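Local coordinates for putative peptidyl-arginine deiminase family protein (PDB 6B10) that probably hydrolyses agmatine to N-carbamoylputrescine and ammonia, a step in the synthesis of the polyamine putrescine, at residues A[45-50]-A[323-328]; A[58-63]-A[126-131]. All coordinates share one frame; numbering follows the deposited sequence.

In the fold
Interactions 1 and 2 lie on the two faces of one mixed sheet, in the strand order 76-80, 56-61, 19-25, 326-329, with centres about 15 Å apart. Helix 37-52 sits on one face and helix 120-133 on the other. Strand 56-61 joins the two: L59 CD2 lies 3.9 Å from V48 CG2 of helix 37-52, while its neighbours L58 and I60 turn to L128. At the edge strand 326-329, R328 NH1 packs 3.7 Å from F129 CE2 of helix 120-133. The potassium ion, held by F91, D106 and F107, lies about 11 Å from the L128 side chain; R89, two residues before F91 on helix 88-91, hydrogen-bonds N327 of segment 323-328.

Interaction 1. Residues A[45-50]-A[323-328]; sequences KEFVKV and CSCQNR
F47 and S324 mark the closest backbone approach, their CA atoms 10.3 Å apart, where helix 37-52 runs past segment 323-328. Helix 37-52 is the crossover of a beta-alpha-beta unit, carrying the chain from strand 19-25 to the parallel strand 56-61, within the pentein-type fold expected of this deiminase family. Across the wide backbone gap the aromatic ring does the reaching. With CG of F47 set anti to its backbone nitrogen (chi1 -175°), the ring extends from the helix and presents its edge to both partners. CE2 meets S324 OG at 3.6 Å, and CZ comes to 4.3 Å from C325 SG, the oxygen and the sulfur both lying near the ring plane rather than over a face. This is packing, with no hydrogen bond between the segments. The buried S324 hydroxyl is instead satisfied by the carbonyl oxygen of L321. L24 and V274 also pack on F47, and V274 touches C325 as well, bridging the two segments. Further along, Q326 folds its amide back, its OE1 taking the N327 backbone N-H at 2.9 Å through a lone pair in the carbonyl plane.

Interaction 2. Residues A[58-63]-A[126-131]; sequences LLIAPK and SKLFKE
L58 and L128 share one rotamer: in each, CG stands anti to the backbone nitrogen (chi1 180° and -179°), which directs it toward the other segment, and closely matching chi2 values, near +60°, set the branch methyls. The two leucines then pass alongside each other from opposing directions, and the branch methyls meet at L58 CD2 and L128 CD1, 3.8 Å apart. I60, two residues further along the strand and on the same face, holds its CD1 in an extended chain (chi2 165°) and brings it to 4.4 Å from L128 CD2. L128 therefore spends one methyl on each strand residue, a single helix side chain set against positions i and i+2 of the strand. The closest backbone pair is I60 and L128, with CA atoms 9.0 Å apart. The contact is wholly apolar, and all three residues are buried. F79 of strand 76-80 and M23 of strand 19-25 also touch L128, widening its seat on the sheet, while F133, five residues further along the same helix, packs on both leucines. A helix resting its buried leucine on an interior strand of a mixed sheet is the ordinary helix-on-sheet packing of an alpha/beta fold, here within the pentein-type propeller expected of the family.

Interaction 1. Residues A[45-50]-A[323-328]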
# COMPACT_ATOMS: atom_id res chain seq x y z
N LYS A 45 2.87 15.51 -8.03
CA LYS A 45 2.37 15.92 -9.34
C LYS A 45 2.75 14.90 -10.41
O LYS A 45 1.93 14.56 -11.26
CB LYS A 45 2.91 17.30 -9.71
CG LYS A 45 2.35 17.86 -11.01
N GLU A 46 3.98 14.42 -10.35
CA GLU A 46 4.46 13.43 -11.30
C GLU A 46 3.69 12.12 -11.11
O GLU A 46 3.20 11.54 -12.08
CB GLU A 46 5.96 13.18 -11.11
CG GLU A 46 6.62 12.48 -12.29
CD GLU A 46 6.42 13.22 -13.60
OE1 GLU A 46 6.58 14.46 -13.62
OE2 GLU A 46 6.09 12.56 -14.61
N PHE A 47 3.57 11.70 -9.86
CA PHE A 47 2.88 10.46 -9.49
C PHE A 47 1.42 10.52 -9.93
O PHE A 47 0.91 9.58 -10.56
CB PHE A 47 3.03 10.23 -7.98
CG PHE A 47 2.47 8.93 -7.47
CD1 PHE A 47 2.44 7.77 -8.25
CD2 PHE A 47 2.00 8.84 -6.16
CE1 PHE A 47 1.93 6.58 -7.75
CE2 PHE A 47 1.50 7.65 -5.65
CZ PHE A 47 1.46 6.52 -6.45
N VAL A 48 0.77 11.64 -9.62
CA VAL A 48 -0.63 11.86 -9.99
C VAL A 48 -0.80 11.86 -11.51
O VAL A 48 -1.70 11.20 -12.03
CB VAL A 48 -1.17 13.19 -9.41
CG1 VAL A 48 -2.56 13.49 -9.94
CG2 VAL A 48 -1.20 13.13 -7.89
N LYS A 49 0.05 12.61 -12.21
CA LYS A 49 -0.01 12.66 -13.67
C LYS A 49 0.06 11.25 -14.29
O LYS A 49 -0.71 10.93 -15.19
CB LYS A 49 1.11 13.54 -14.26
CG LYS A 49 0.78 15.02 -14.31
CD LYS A 49 1.85 15.83 -15.03
N VAL A 50 0.99 10.44 -13.80
CA VAL A 50 1.16 9.07 -14.29
C VAL A 50 -0.11 8.25 -14.09
O VAL A 50 -0.64 7.66 -15.04
CB VAL A 50 2.36 8.37 -13.60
CG1 VAL A 50 2.35 6.87 -13.85
CG2 VAL A 50 3.67 8.97 -14.11
N CYS A 323 2.67 3.46 0.33
CA CYS A 323 2.30 4.07 1.61
C CYS A 323 1.48 5.35 1.45
O CYS A 323 0.68 5.69 2.32
CB CYS A 323 3.55 4.39 2.44
SG CYS A 323 4.57 2.97 2.89
N SER A 324 1.70 6.07 0.36
CA SER A 324 1.05 7.36 0.13
C SER A 324 -0.31 7.29 -0.57
O SER A 324 -0.87 8.32 -0.92
CB SER A 324 1.96 8.23 -0.73
OG SER A 324 1.80 7.88 -2.09
N CYS A 325 -0.85 6.09 -0.79
CA CYS A 325 -2.10 5.99 -1.51
C CYS A 325 -2.97 4.84 -1.03
O CYS A 325 -2.52 3.97 -0.29
CB CYS A 325 -1.84 5.87 -3.02
SG CYS A 325 -0.95 4.39 -3.55
N GLN A 326 -4.24 4.89 -1.41
CA GLN A 326 -5.16 3.81 -1.11
C GLN A 326 -6.04 3.56 -2.33
O GLN A 326 -6.41 4.48 -3.05
CB GLN A 326 -6.00 4.15 0.12
CG GLN A 326 -6.97 3.07 0.57
CD GLN A 326 -6.30 1.75 0.89
OE1 GLN A 326 -5.89 1.01 -0.01
NE2 GLN A 326 -6.18 1.44 2.18
N ASN A 327 -6.36 2.29 -2.55
CA ASN A 327 -7.16 1.90 -3.70
C ASN A 327 -8.62 1.78 -3.29
O ASN A 327 -8.92 1.31 -2.20
CB ASN A 327 -6.65 0.56 -4.26
CG ASN A 327 -5.14 0.54 -4.41
OD1 ASN A 327 -4.41 0.24 -3.47
ND2 ASN A 327 -4.67 0.89 -5.60
N ARG A 328 -9.51 2.23 -4.17
CA ARG A 328 -10.94 2.04 -3.98
C ARG A 328 -11.42 1.29 -5.21
O ARG A 328 -11.28 1.77 -6.34
CB ARG A 328 -11.66 3.38 -3.82
CG ARG A 328 -13.18 3.27 -3.78
CD ARG A 328 -13.84 4.57 -3.35
NE ARG A 328 -15.26 4.59 -3.70
CZ ARG A 328 -16.25 4.10 -2.95
NH1 ARG A 328 -16.01 3.54 -1.76
NH2 ARG A 328 -17.50 4.17 -3.38

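Interaction 2. Residues A[58-63]-A[126-131]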
# COMPACT_ATOMS: atom_id res chain seq x y z
N LEU A 58 -8.27 10.71 -6.64
CA LEU A 58 -8.90 11.60 -5.67
C LEU A 58 -7.85 12.14 -4.72
O LEU A 58 -7.15 11.36 -4.06
CB LEU A 58 -9.98 10.85 -4.88
CG LEU A 58 -10.73 11.67 -3.82
CD1 LEU A 58 -11.42 12.87 -4.43
CD2 LEU A 58 -11.74 10.81 -3.08
N LEU A 59 -7.73 13.46 -4.63
CA LEU A 59 -6.77 14.11 -3.75
C LEU A 59 -7.50 14.77 -2.58
O LEU A 59 -8.43 15.54 -2.79
CB LEU A 59 -5.98 15.17 -4.51
CG LEU A 59 -5.24 14.71 -5.76
CD1 LEU A 59 -4.62 15.91 -6.46
CD2 LEU A 59 -4.17 13.68 -5.42
N ILE A 60 -7.05 14.46 -1.37
CA ILE A 60 -7.66 14.95 -0.14
C ILE A 60 -6.72 15.99 0.48
O ILE A 60 -5.54 15.72 0.66
CB ILE A 60 -7.88 13.80 0.86
CG1 ILE A 60 -8.73 12.69 0.22
CG2 ILE A 60 -8.55 14.30 2.13
CD1 ILE A 60 -8.71 11.38 0.98
N ALA A 61 -7.25 17.17 0.80
CA ALA A 61 -6.47 18.25 1.41
C ALA A 61 -7.36 19.27 2.12
O ALA A 61 -8.53 19.42 1.76
CB ALA A 61 -5.62 18.94 0.36
N PRO A 62 -6.81 19.99 3.12
CA PRO A 62 -7.60 20.96 3.90
C PRO A 62 -8.12 22.16 3.12
O PRO A 62 -9.23 22.62 3.38
CB PRO A 62 -6.61 21.43 4.97
CG PRO A 62 -5.56 20.39 5.04
CD PRO A 62 -5.44 19.84 3.65
N LYS A 63 -7.33 22.67 2.17
CA LYS A 63 -7.66 23.92 1.47
C LYS A 63 -7.76 23.75 -0.03
O LYS A 63 -7.11 22.89 -0.62
CB LYS A 63 -6.61 24.97 1.80
CG LYS A 63 -6.55 25.32 3.27
CD LYS A 63 -5.62 26.50 3.53
CE LYS A 63 -6.07 27.27 4.76
NZ LYS A 63 -5.04 28.23 5.22
N SER A 126 -14.71 9.08 7.73
CA SER A 126 -16.14 9.33 7.96
C SER A 126 -16.64 10.44 7.04
O SER A 126 -17.65 10.27 6.36
CB SER A 126 -16.42 9.69 9.41
OG SER A 126 -16.21 8.57 10.25
N LYS A 127 -15.91 11.56 7.03
CA LYS A 127 -16.26 12.69 6.17
C LYS A 127 -16.37 12.20 4.74
O LYS A 127 -17.37 12.43 4.06
CB LYS A 127 -15.23 13.84 6.19
CG LYS A 127 -14.27 13.96 7.37
CD LYS A 127 -14.90 14.56 8.61
CE LYS A 127 -13.84 15.33 9.40
NZ LYS A 127 -14.36 15.88 10.68
N LEU A 128 -15.32 11.52 4.28
CA LEU A 128 -15.21 11.08 2.90
C LEU A 128 -16.39 10.21 2.48
O LEU A 128 -16.98 10.42 1.42
CB LEU A 128 -13.90 10.30 2.70
CG LEU A 128 -13.60 9.77 1.30
CD1 LEU A 128 -13.45 10.91 0.30
CD2 LEU A 128 -12.35 8.90 1.31
N PHE A 129 -16.72 9.25 3.33
CA PHE A 129 -17.77 8.28 3.03
C PHE A 129 -19.17 8.87 3.22
O PHE A 129 -20.09 8.56 2.47
CB PHE A 129 -17.58 7.00 3.85
CG PHE A 129 -16.70 5.98 3.16
CD1 PHE A 129 -15.33 6.17 3.09
CD2 PHE A 129 -17.26 4.87 2.56
CE1 PHE A 129 -14.53 5.24 2.44
CE2 PHE A 129 -16.46 3.94 1.91
CZ PHE A 129 -15.09 4.13 1.85
N LYS A 130 -19.31 9.73 4.23
CA LYS A 130 -20.58 10.42 4.46
C LYS A 130 -20.88 11.43 3.35
O LYS A 130 -21.99 11.44 2.81
CB LYS A 130 -20.57 11.13 5.83
CG LYS A 130 -21.86 11.84 6.17
CD LYS A 130 -21.89 12.31 7.62
CE LYS A 130 -22.98 13.34 7.88
NZ LYS A 130 -22.61 14.70 7.40
N GLU A 131 -19.89 12.25 3.00
CA GLU A 131 -20.10 13.38 2.09
C GLU A 131 -19.94 13.03 0.62
O GLU A 131 -20.84 13.30 -0.18
CB GLU A 131 -19.13 14.51 2.43
CG GLU A 131 -19.22 14.99 3.87
CD GLU A 131 -18.17 16.03 4.18
OE1 GLU A 131 -17.71 16.71 3.24
OE2 GLU A 131 -17.80 16.17 5.37